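Local coordinates for nuclear inclusion protein A (Tobacco vein mottling virus, PDB 3MMG) that probably acts as a cysteine-type peptidase of the potyviral 3C-like kind, a chymotrypsin-fold protease that cleaves peptide bonds, at residues N12-C17 against Q96-R101. The protein carries 3 engineered substitutions. Numbering follows the deposited sequence.
Sequences NPISAC and QKLKFR. With FMT (formic acid), chain E.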
loop_
_atom_site.group_PDB
_atom_site.type_symbol
_atom_site.label_atom_id
_atom_site.label_comp_id
_atom_site.label_asym_id
_atom_site.label_seq_id
_atom_site.Cartn_x
_atom_site.Cartn_y
_atom_site.Cartn_z
ATOM N N ASN A 12 1.197 -16.593 0.556
ATOM C CA ASN A 12 1.633 -16.463 1.940
ATOM C C ASN A 12 2.868 -15.617 2.174
ATOM O O ASN A 12 2.911 -14.865 3.154
ATOM C CB ASN A 12 1.771 -17.850 2.572
ATOM C CG ASN A 12 0.429 -18.491 2.763
ATOM O OD1 ASN A 12 -0.339 -18.072 3.629
ATOM N ND2 ASN A 12 0.116 -19.461 1.924
ATOM N N PRO A 13 3.877 -15.714 1.291
ATOM C CA PRO A 13 5.027 -14.812 1.481
ATOM C C PRO A 13 4.688 -13.315 1.453
ATOM O O PRO A 13 5.332 -12.516 2.156
ATOM C CB PRO A 13 5.928 -15.159 0.304
ATOM C CG PRO A 13 5.618 -16.605 0.004
ATOM C CD PRO A 13 4.118 -16.671 0.195
ATOM N N ILE A 14 3.701 -12.936 0.641
ATOM C CA ILE A 14 3.215 -11.547 0.658
ATOM C C ILE A 14 2.525 -11.195 1.959
ATOM O O ILE A 14 2.852 -10.177 2.577
ATOM C CB ILE A 14 2.293 -11.253 -0.549
ATOM C CG1 ILE A 14 3.060 -11.503 -1.856
ATOM C CG2 ILE A 14 1.735 -9.822 -0.470
ATOM C CD1 ILE A 14 2.164 -11.783 -3.032
ATOM N N SER A 15 1.579 -12.039 2.373
ATOM C CA SER A 15 0.871 -11.876 3.635
ATOM C C SER A 15 1.815 -11.734 4.832
ATOM O O SER A 15 1.524 -10.988 5.767
ATOM C CB SER A 15 -0.071 -13.061 3.844
ATOM O OG SER A 15 -0.730 -12.966 5.078
ATOM N N ALA A 16 2.944 -12.444 4.793
ATOM C CA ALA A 16 3.925 -12.412 5.882
ATOM C C ALA A 16 4.576 -11.028 6.050
ATOM O O ALA A 16 5.116 -10.732 7.110
ATOM C CB ALA A 16 4.983 -13.480 5.681
ATOM N N CYS A 17 4.550 -10.213 4.986
ATOM C CA CYS A 17 5.122 -8.870 4.976
ATOM C C CYS A 17 4.091 -7.763 5.121
ATOM O O CYS A 17 4.438 -6.589 5.187
ATOM C CB CYS A 17 5.909 -8.665 3.686
ATOM S SG CYS A 17 7.341 -9.776 3.621
ATOM N N GLN A 96 13.708 -9.238 2.053
ATOM C CA GLN A 96 13.840 -8.332 0.911
ATOM C C GLN A 96 13.683 -9.123 -0.395
ATOM O O GLN A 96 14.446 -8.938 -1.366
ATOM C CB GLN A 96 15.185 -7.581 0.961
ATOM C CG GLN A 96 15.350 -6.634 2.164
ATOM C CD GLN A 96 16.565 -5.739 2.056
ATOM O OE1 GLN A 96 16.908 -5.234 0.970
ATOM N NE2 GLN A 96 17.225 -5.517 3.189
ATOM N N LYS A 97 12.684 -9.998 -0.408
ATOM C CA LYS A 97 12.471 -10.902 -1.538
ATOM C C LYS A 97 11.253 -10.606 -2.405
ATOM O O LYS A 97 11.189 -11.099 -3.534
ATOM C CB LYS A 97 12.443 -12.354 -1.078
ATOM C CG LYS A 97 13.768 -12.797 -0.447
ATOM C CD LYS A 97 13.734 -14.259 0.010
ATOM C CE LYS A 97 14.933 -14.569 0.926
ATOM N NZ LYS A 97 14.741 -14.001 2.320
ATOM N N LEU A 98 10.272 -9.868 -1.881
ATOM C CA LEU A 98 9.067 -9.551 -2.678
ATOM C C LEU A 98 9.463 -8.868 -3.989
ATOM O O LEU A 98 10.410 -8.085 -4.023
ATOM C CB LEU A 98 8.121 -8.625 -1.922
ATOM C CG LEU A 98 7.496 -9.053 -0.600
ATOM C CD1 LEU A 98 6.820 -7.806 0.019
ATOM C CD2 LEU A 98 6.533 -10.193 -0.775
ATOM N N LYS A 99 8.717 -9.166 -5.063
ATOM C CA LYS A 99 8.886 -8.473 -6.348
ATOM C C LYS A 99 7.737 -7.497 -6.604
ATOM O O LYS A 99 6.565 -7.835 -6.354
ATOM C CB LYS A 99 8.960 -9.467 -7.512
ATOM C CG LYS A 99 10.089 -10.504 -7.378
ATOM C CD LYS A 99 11.454 -9.893 -7.451
ATOM C CE LYS A 99 12.517 -10.980 -7.343
ATOM N NZ LYS A 99 13.434 -10.725 -6.177
ATOM N N PHE A 100 8.091 -6.324 -7.127
ATOM C CA PHE A 100 7.160 -5.241 -7.477
ATOM C C PHE A 100 7.317 -4.917 -8.954
ATOM O O PHE A 100 8.435 -4.817 -9.451
ATOM C CB PHE A 100 7.433 -3.939 -6.685
ATOM C CG PHE A 100 7.382 -4.100 -5.175
ATOM C CD1 PHE A 100 8.476 -4.633 -4.476
ATOM C CD2 PHE A 100 6.251 -3.720 -4.456
ATOM C CE1 PHE A 100 8.438 -4.799 -3.078
ATOM C CE2 PHE A 100 6.207 -3.865 -3.046
ATOM C CZ PHE A 100 7.302 -4.396 -2.362
ATOM N N ARG A 101 6.209 -4.686 -9.646
ATOM C CA ARG A 101 6.314 -4.160 -11.017
ATOM C C ARG A 101 5.067 -3.390 -11.384
ATOM O O ARG A 101 4.087 -3.424 -10.688
ATOM C CB ARG A 101 6.564 -5.275 -12.016
ATOM C CG ARG A 101 5.438 -6.239 -12.190
ATOM C CD ARG A 101 5.631 -7.188 -13.377
ATOM N NE ARG A 101 4.610 -8.240 -13.315
ATOM C CZ ARG A 101 3.355 -8.131 -13.777
ATOM N NH1 ARG A 101 2.917 -7.013 -14.372
ATOM N NH2 ARG A 101 2.524 -9.152 -13.634
HETATM C C FMT E . 12.902 -7.074 -5.305
HETATM O O1 FMT E . 13.247 -7.935 -4.483
HETATM O O2 FMT E . 13.406 -6.911 -6.427
#
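With CG anti to the carbonyl carbon (chi1 -61°) and CD1 set anti to CA (chi2 170°), L98 points its branched end toward 12-17, CD2 meeting P13 and I14 and CD1 meeting C17. CD2 takes the helix: it lies 3.9 Å from I14 CA and equally far, 3.9 Å, from I14 CG1. This second approach is possible because CG1 of I14 stands beside its own backbone N (chi1 -59°), on the flank that L98 reaches; the two side chains pass at a slant. The same methyl also lies 3.9 Å from the carbonyl oxygen P13 O, a van der Waals approach to backbone. CD1, the other prong, rests on C17, 3.9 Å from its CB and 4.1 Å from its SG. No hydrogen bond links the segments; the join is a small apolar contact made by one leucine, with CA atoms of I14 and L98 7.0 Å apart. Within 12-17, A16 N bonds to N12 O and C17 N to I14 O. Next to L98 in sequence, the bent K99 chain donates from NZ to formic acid O1 at 3.3 Å and weakly to K97 O; this molecule probably comes from the crystallisation liquor. The family's two-barrel chymotrypsin-like fold explains the setting: helix 12-15 leads into strand 18-25 of the first sheet, whereas 96-101 belongs to the connection from strand 83-86 to strand 109-116, the start of the second barrel. I14 also packs on V112, P154 and V156 of that barrel, and L98 on I163; K99 and R101 make backbone hydrogen bonds with I163, so the contact ties the N-terminal helix and the interdomain linker together against strands 109-116, 154-157 and 163-171 of the second barrel.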